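Local structure of uncharacterized protein (Methanothermobacter thermautotrophicus, 1IHN) at residues Val12-Gly16 with Asp28-Thr32; Ile23-Val27 with Glu56-Glu60; Glu53-Leu57 with Val105-Ile109. The protein is of unknown function but belongs to the DUF498/DUF598 protein family. All blocks are in the same frame, centred on the assembly; numbering follows the deposited sequence.

Interaction 1: Val12-Gly16 with Asp28-Thr32; sequences VTYRG and DGSVT
Tyr-14 and Arg-15 reach across to Gly-29 and Val-31; a guanidinium N-H and a ring C-H edge both meet Gly-29 O. Arg-15 NH1 donates to Gly-29 O at 3.2 Å, the long chain turned at chi3 (72°) to reach it; the oxygen lies in the guanidinium plane, but the donor sits well above the carbonyl plane, so the bond is bent at the acceptor. Gly-29 O also faces the edge of the Tyr-14 ring, 3.4 Å from CE2. Glycine suits position 29 because a beta carbon would collide with the carbonyl oxygen of Asp-28 and with Arg-15 NH1. Within the turn, Asp-28 OD1 accepts from Ser-30 N at 3.0 Å, forming an Asx turn.

The apolar contact is Tyr-14 CD2 against Val-31 CG2 at 3.6 Å, the two side chains lying alongside one another and pointing opposite ways. Arg-15 CG covers part of one ring face. The phenol OH is hydrogen-bonded to the hydroxyl of Tyr-95. With an alanine here, Val-31 would probably lose this ring as a neighbour and the Tyr-95 hydroxyl this partner.

Tyr-14 closes strand 11-14 and also rests on Val-25, thus joining the three-stranded antiparallel sheet to strands 23-25 and 31-33 of the five-stranded one.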
loop_
_atom_site.group_PDB
_atom_site.type_symbol
_atom_site.label_atom_id
_atom_site.label_comp_id
_atom_site.label_asym_id
_atom_site.label_seq_id
_atom_site.Cartn_x
_atom_site.Cartn_y
_atom_site.Cartn_z
ATOM N N VAL A 12 0.409 2.794 10.880
ATOM C CA VAL A 12 1.239 1.634 10.576
ATOM C C VAL A 12 2.680 2.048 10.834
ATOM O O VAL A 12 3.014 3.234 10.749
ATOM C CB VAL A 12 1.107 1.165 9.100
ATOM C CG1 VAL A 12 -0.256 0.543 8.873
ATOM C CG2 VAL A 12 1.328 2.335 8.150
ATOM N N THR A 13 3.524 1.080 11.171
ATOM C CA THR A 13 4.927 1.358 11.431
ATOM C C THR A 13 5.783 0.564 10.452
ATOM O O THR A 13 5.674 -0.656 10.360
ATOM C CB THR A 13 5.316 0.985 12.874
ATOM O OG1 THR A 13 4.573 1.793 13.794
ATOM C CG2 THR A 13 6.806 1.205 13.102
ATOM N N TYR A 14 6.629 1.270 9.714
ATOM C CA TYR A 14 7.493 0.637 8.734
ATOM C C TYR A 14 8.923 1.102 8.957
ATOM O O TYR A 14 9.197 2.300 8.986
ATOM C CB TYR A 14 7.040 1.014 7.322
ATOM C CG TYR A 14 7.890 0.402 6.235
ATOM C CD1 TYR A 14 7.822 -0.964 5.953
ATOM C CD2 TYR A 14 8.771 1.185 5.492
ATOM C CE1 TYR A 14 8.605 -1.536 4.957
ATOM C CE2 TYR A 14 9.561 0.622 4.487
ATOM C CZ TYR A 14 9.475 -0.735 4.225
ATOM O OH TYR A 14 10.245 -1.296 3.226
ATOM N N ARG A 15 9.827 0.144 9.115
ATOM C CA ARG A 15 11.237 0.435 9.346
ATOM C C ARG A 15 11.451 1.355 10.543
ATOM O O ARG A 15 12.256 2.284 10.498
ATOM C CB ARG A 15 11.869 1.033 8.088
ATOM C CG ARG A 15 11.850 0.076 6.906
ATOM C CD ARG A 15 12.590 0.646 5.704
ATOM N NE ARG A 15 14.032 0.666 5.908
ATOM C CZ ARG A 15 14.908 1.125 5.022
ATOM N NH1 ARG A 15 14.496 1.612 3.857
ATOM N NH2 ARG A 15 16.203 1.088 5.298
ATOM N N GLY A 16 10.707 1.090 11.610
ATOM C CA GLY A 16 10.846 1.866 12.829
ATOM C C GLY A 16 10.150 3.207 12.868
ATOM O O GLY A 16 10.206 3.903 13.882
ATOM N N ASP A 28 12.728 -0.410 -3.039
ATOM C CA ASP A 28 13.977 -0.204 -2.312
ATOM C C ASP A 28 13.828 0.142 -0.824
ATOM O O ASP A 28 14.824 0.403 -0.144
ATOM C CB ASP A 28 14.793 0.894 -3.000
ATOM C CG ASP A 28 14.043 2.209 -3.084
ATOM O OD1 ASP A 28 12.967 2.327 -2.456
ATOM O OD2 ASP A 28 14.534 3.128 -3.774
ATOM N N GLY A 29 12.598 0.162 -0.318
ATOM C CA GLY A 29 12.402 0.475 1.089
ATOM C C GLY A 29 11.993 1.913 1.353
ATOM O O GLY A 29 11.684 2.274 2.489
ATOM N N SER A 30 11.999 2.741 0.311
ATOM C CA SER A 30 11.611 4.140 0.449
ATOM C C SER A 30 10.111 4.272 0.699
ATOM O O SER A 30 9.329 3.381 0.370
ATOM C CB SER A 30 11.977 4.927 -0.813
ATOM O OG SER A 30 13.379 5.043 -0.961
ATOM N N VAL A 31 9.721 5.396 1.284
ATOM C CA VAL A 31 8.330 5.664 1.578
ATOM C C VAL A 31 7.958 7.060 1.097
ATOM O O VAL A 31 8.679 8.020 1.355
ATOM C CB VAL A 31 8.049 5.619 3.091
ATOM C CG1 VAL A 31 6.621 6.064 3.355
ATOM C CG2 VAL A 31 8.294 4.223 3.637
ATOM N N THR A 32 6.834 7.159 0.396
ATOM C CA THR A 32 6.334 8.439 -0.083
ATOM C C THR A 32 4.841 8.498 0.217
ATOM O O THR A 32 4.187 7.461 0.400
ATOM C CB THR A 32 6.551 8.629 -1.598
ATOM O OG1 THR A 32 5.925 7.560 -2.315
ATOM C CG2 THR A 32 8.037 8.663 -1.921
#

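Interaction 2: Ile23-Val27 with Glu56-Glu60; sequences IVVHV and ELLEE
A histidine-carboxylate hydrogen bond ties the residues just after strand 23-25 to the turn that follows helix 52-58. His-26 ND1 gives its hydrogen to Glu-60 OE2 over 2.6 Å in a nearly straight bond (168°); the oxygen lies close to the ring plane and is met on its syn side. The other oxygen, Glu-60 OE1, takes the backbone N-H of Val-27 at 2.7 Å, approached nearly along its C-O axis. One carboxylate thus grips two successive residues, which limits its rotation and fixes the ring edge. Glutamate fits because its chain, extended beyond CG (chi2 159°), spans the gap while its CB packs on Val-27 CG2 at 3.7 Å.

Glu-56 OE1 comes to the ring edge at His-26 CE1, 3.3 Å away, the carboxylate plane turned 63° from the ring. On its other nitrogen, NE2, His-26 is bonded to the hydroxyl of Thr-32, so both ring nitrogens are engaged. Beside them Val-24 CG1 touches Leu-57 CD2 at 3.6 Å, an apolar contact, and also covers part of one ring face.

The whole is a His-carboxylate hydrogen bond set beside helix-on-sheet packing, here joining helix 52-58 to the mixed sheet.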
loop_
_atom_site.group_PDB
_atom_site.type_symbol
_atom_site.label_atom_id
_atom_site.label_comp_id
_atom_site.label_asym_id
_atom_site.label_seq_id
_atom_site.Cartn_x
_atom_site.Cartn_y
_atom_site.Cartn_z
ATOM N N ILE A 23 0.409 5.612 2.777
ATOM C CA ILE A 23 1.747 5.626 2.209
ATOM C C ILE A 23 1.975 4.617 1.103
ATOM O O ILE A 23 1.219 3.654 0.933
ATOM C CB ILE A 23 2.831 5.356 3.288
ATOM C CG1 ILE A 23 2.610 3.976 3.915
ATOM C CG2 ILE A 23 2.788 6.445 4.366
ATOM C CD1 ILE A 23 3.731 3.519 4.850
ATOM N N VAL A 24 3.043 4.864 0.362
ATOM C CA VAL A 24 3.479 4.003 -0.721
ATOM C C VAL A 24 4.861 3.485 -0.310
ATOM O O VAL A 24 5.765 4.276 -0.020
ATOM C CB VAL A 24 3.639 4.786 -2.043
ATOM C CG1 VAL A 24 4.236 3.879 -3.119
ATOM C CG2 VAL A 24 2.293 5.345 -2.491
ATOM N N VAL A 25 5.013 2.166 -0.255
ATOM C CA VAL A 25 6.300 1.573 0.079
ATOM C C VAL A 25 6.929 1.096 -1.236
ATOM O O VAL A 25 6.390 0.227 -1.926
ATOM C CB VAL A 25 6.141 0.392 1.066
ATOM C CG1 VAL A 25 7.498 -0.218 1.375
ATOM C CG2 VAL A 25 5.502 0.884 2.357
ATOM N N HIS A 26 8.063 1.694 -1.580
ATOM C CA HIS A 26 8.776 1.376 -2.807
ATOM C C HIS A 26 9.648 0.121 -2.673
ATOM O O HIS A 26 9.987 -0.303 -1.568
ATOM C CB HIS A 26 9.614 2.593 -3.207
ATOM C CG HIS A 26 8.791 3.823 -3.446
ATOM N ND1 HIS A 26 8.262 4.138 -4.679
ATOM C CD2 HIS A 26 8.328 4.765 -2.589
ATOM C CE1 HIS A 26 7.507 5.216 -4.572
ATOM N NE2 HIS A 26 7.528 5.617 -3.313
ATOM N N VAL A 27 10.001 -0.469 -3.809
ATOM C CA VAL A 27 10.812 -1.681 -3.835
ATOM C C VAL A 27 12.098 -1.579 -3.021
ATOM O O VAL A 27 12.507 -2.544 -2.378
ATOM C CB VAL A 27 11.164 -2.062 -5.290
ATOM C CG1 VAL A 27 12.234 -3.146 -5.314
ATOM C CG2 VAL A 27 9.911 -2.547 -6.008
ATOM N N GLU A 56 3.462 4.621 -10.641
ATOM C CA GLU A 56 4.779 4.946 -10.110
ATOM C C GLU A 56 5.509 3.700 -9.613
ATOM O O GLU A 56 6.733 3.674 -9.557
ATOM C CB GLU A 56 4.677 5.985 -8.982
ATOM C CG GLU A 56 4.079 5.495 -7.665
ATOM C CD GLU A 56 4.222 6.532 -6.547
ATOM O OE1 GLU A 56 5.358 6.971 -6.286
ATOM O OE2 GLU A 56 3.206 6.907 -5.925
ATOM N N LEU A 57 4.760 2.662 -9.261
ATOM C CA LEU A 57 5.371 1.431 -8.774
ATOM C C LEU A 57 5.790 0.493 -9.902
ATOM O O LEU A 57 6.804 -0.194 -9.800
ATOM C CB LEU A 57 4.413 0.700 -7.827
ATOM C CG LEU A 57 4.111 1.425 -6.510
ATOM C CD1 LEU A 57 3.172 0.573 -5.656
ATOM C CD2 LEU A 57 5.421 1.703 -5.762
ATOM N N LEU A 58 5.011 0.475 -10.979
ATOM C CA LEU A 58 5.290 -0.386 -12.122
ATOM C C LEU A 58 6.674 -0.138 -12.713
ATOM O O LEU A 58 7.261 -1.019 -13.344
ATOM C CB LEU A 58 4.222 -0.179 -13.200
ATOM C CG LEU A 58 2.779 -0.441 -12.764
ATOM C CD1 LEU A 58 1.829 -0.099 -13.899
ATOM C CD2 LEU A 58 2.620 -1.898 -12.353
ATOM N N GLU A 59 7.195 1.065 -12.498
ATOM C CA GLU A 59 8.507 1.444 -13.012
ATOM C C GLU A 59 9.629 0.733 -12.252
ATOM O O GLU A 59 10.691 0.447 -12.805
ATOM C CB GLU A 59 8.679 2.959 -12.886
ATOM C CG GLU A 59 7.484 3.751 -13.395
ATOM C CD GLU A 59 7.535 5.214 -12.991
ATOM O OE1 GLU A 59 7.579 5.492 -11.772
ATOM O OE2 GLU A 59 7.526 6.084 -13.888
ATOM N N GLU A 60 9.383 0.457 -10.977
ATOM C CA GLU A 60 10.361 -0.211 -10.131
ATOM C C GLU A 60 10.405 -1.707 -10.416
ATOM O O GLU A 60 11.192 -2.439 -9.815
ATOM C CB GLU A 60 10.013 0.032 -8.662
ATOM C CG GLU A 60 10.314 1.443 -8.193
ATOM C CD GLU A 60 9.533 1.830 -6.950
ATOM O OE1 GLU A 60 9.470 1.024 -5.996
ATOM O OE2 GLU A 60 8.986 2.952 -6.931
#

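Interaction 3: Glu53-Leu57 with Val105-Ile109; sequences ELEEL and VAAII
This is buried apolar packing of a helix on a sheet: Leu-54 and Leu-57 of helix 52-58 press on Ala-106 and Ile-108 of strand 105-109, the central strand of the five-stranded sheet. The local axes run nearly antiparallel, at 155°, and come within 9.6 Å of each other, a separation that side chains of this size can fill.

Ile-108 meets both leucines. Its CD1 touches Leu-54 CD2 at 3.7 Å, while its CG1 lies at the same distance from Leu-57 CD1. CG1 stands anti to the carbonyl carbon (chi1 -62°) and the chain continues extended, which carries CD1 as far as the helix backbone, 3.8 Å from Glu-53 O. A beta-branched isoleucine fits a strand, and its arm lies at a slant to each leucine.

Two residues earlier on the same face, Ala-106 leaves room for Leu-57. Its CB is 4.0 Å from Leu-57 CD2, and the alpha carbons of this pair come to 7.0 Å, against 8.2 Å for Leu-54 and Ile-108, consistent with the short alanine allowing a closer approach. Leu-57 therefore spreads its two methyls over two strand residues, CD1 against Ile-108 and CD2 against Ala-106, whose CB also lies close to CD1. Ala-107 points to the other side of the sheet, where Val-105 and Ile-109 meet helix 88-100.

Leu-54 extends the packing onto Ile-65 and Ile-67 of strand 64-68. Glu-53, although buried, lends this face its CB and backbone, while its carboxylate is satisfied by a salt bridge to Arg-34 and a hydrogen bond to Ser-39. The motif is helix-on-sheet packing, with helices 52-58 and 88-100 on the two faces of the strand.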
loop_
_atom_site.group_PDB
_atom_site.type_symbol
_atom_site.label_atom_id
_atom_site.label_comp_id
_atom_site.label_asym_id
_atom_site.label_seq_id
_atom_site.Cartn_x
_atom_site.Cartn_y
_atom_site.Cartn_z
ATOM N N GLU A 53 -2.541 5.161 -9.777
ATOM C CA GLU A 53 -1.800 5.208 -8.519
ATOM C C GLU A 53 -0.677 4.170 -8.481
ATOM O O GLU A 53 0.327 4.364 -7.797
ATOM C CB GLU A 53 -2.735 5.008 -7.316
ATOM C CG GLU A 53 -3.472 6.276 -6.899
ATOM C CD GLU A 53 -4.013 6.223 -5.475
ATOM O OE1 GLU A 53 -3.230 5.935 -4.543
ATOM O OE2 GLU A 53 -5.218 6.483 -5.282
ATOM N N LEU A 54 -0.848 3.077 -9.221
ATOM C CA LEU A 54 0.154 2.007 -9.278
ATOM C C LEU A 54 1.269 2.310 -10.277
ATOM O O LEU A 54 2.355 1.729 -10.205
ATOM C CB LEU A 54 -0.501 0.688 -9.689
ATOM C CG LEU A 54 -1.604 0.087 -8.817
ATOM C CD1 LEU A 54 -2.182 -1.127 -9.525
ATOM C CD2 LEU A 54 -1.049 -0.301 -7.454
ATOM N N GLU A 55 0.990 3.211 -11.212
ATOM C CA GLU A 55 1.945 3.576 -12.252
ATOM C C GLU A 55 3.354 3.875 -11.738
ATOM O O GLU A 55 4.339 3.425 -12.332
ATOM C CB GLU A 55 1.412 4.768 -13.058
ATOM C CG GLU A 55 2.207 5.067 -14.328
ATOM C CD GLU A 55 1.463 5.982 -15.292
ATOM O OE1 GLU A 55 1.075 7.099 -14.885
ATOM O OE2 GLU A 55 1.271 5.587 -16.463
ATOM N N GLU A 56 3.462 4.621 -10.641
ATOM C CA GLU A 56 4.779 4.946 -10.110
ATOM C C GLU A 56 5.509 3.700 -9.613
ATOM O O GLU A 56 6.733 3.674 -9.557
ATOM C CB GLU A 56 4.677 5.985 -8.982
ATOM C CG GLU A 56 4.079 5.495 -7.665
ATOM C CD GLU A 56 4.222 6.532 -6.547
ATOM O OE1 GLU A 56 5.358 6.971 -6.286
ATOM O OE2 GLU A 56 3.206 6.907 -5.925
ATOM N N LEU A 57 4.760 2.662 -9.261
ATOM C CA LEU A 57 5.371 1.431 -8.774
ATOM C C LEU A 57 5.790 0.493 -9.902
ATOM O O LEU A 57 6.804 -0.194 -9.800
ATOM C CB LEU A 57 4.413 0.700 -7.827
ATOM C CG LEU A 57 4.111 1.425 -6.510
ATOM C CD1 LEU A 57 3.172 0.573 -5.656
ATOM C CD2 LEU A 57 5.421 1.703 -5.762
ATOM N N VAL A 105 9.184 -6.419 -3.458
ATOM C CA VAL A 105 7.807 -6.080 -3.122
ATOM C C VAL A 105 7.603 -4.587 -2.907
ATOM O O VAL A 105 8.482 -3.889 -2.411
ATOM C CB VAL A 105 7.353 -6.814 -1.838
ATOM C CG1 VAL A 105 5.841 -6.696 -1.672
ATOM C CG2 VAL A 105 7.780 -8.265 -1.893
ATOM N N ALA A 106 6.425 -4.113 -3.291
ATOM C CA ALA A 106 6.050 -2.720 -3.136
ATOM C C ALA A 106 4.619 -2.729 -2.615
ATOM O O ALA A 106 3.890 -3.703 -2.807
ATOM C CB ALA A 106 6.125 -2.001 -4.472
ATOM N N ALA A 107 4.212 -1.653 -1.956
ATOM C CA ALA A 107 2.862 -1.598 -1.424
ATOM C C ALA A 107 2.290 -0.198 -1.312
ATOM O O ALA A 107 3.016 0.795 -1.292
ATOM C CB ALA A 107 2.820 -2.280 -0.051
ATOM N N ILE A 108 0.966 -0.143 -1.270
ATOM C CA ILE A 108 0.233 1.097 -1.092
ATOM C C ILE A 108 -0.683 0.728 0.064
ATOM O O ILE A 108 -1.500 -0.187 -0.046
ATOM C CB ILE A 108 -0.614 1.476 -2.329
ATOM C CG1 ILE A 108 0.297 1.702 -3.540
ATOM C CG2 ILE A 108 -1.427 2.724 -2.021
ATOM C CD1 ILE A 108 -0.417 2.200 -4.786
ATOM N N ILE A 109 -0.518 1.429 1.178
ATOM C CA ILE A 109 -1.283 1.164 2.381
ATOM C C ILE A 109 -2.265 2.265 2.745
ATOM O O ILE A 109 -1.915 3.444 2.765
ATOM C CB ILE A 109 -0.338 0.968 3.588
ATOM C CG1 ILE A 109 0.677 -0.143 3.290
ATOM C CG2 ILE A 109 -1.154 0.694 4.847
ATOM C CD1 ILE A 109 0.085 -1.536 3.191
#

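Interactions 2 and 3 are adjacent, their centres about 4 Å apart; they share Glu-56 and Leu-57 of helix 52-58 and use adjoining strands, 23-25 and 105-109, whose backbones are hydrogen-bonded. Interaction 1 has its centre about 12 and 13 Å from theirs, at the outer strand 31-33 of the same five-stranded sheet, where it meets the three-stranded sheet. Along the chain, interactions 1 and 2 cross, since 23-27 falls between the two segments of interaction 1, whereas interaction 3 opens after interaction 1 has closed, on helix 52-58, where interaction 2 ends. Together they join the N-terminal hairpins, the helix and the last strand, residues far apart in sequence, into one compact single-chain fold.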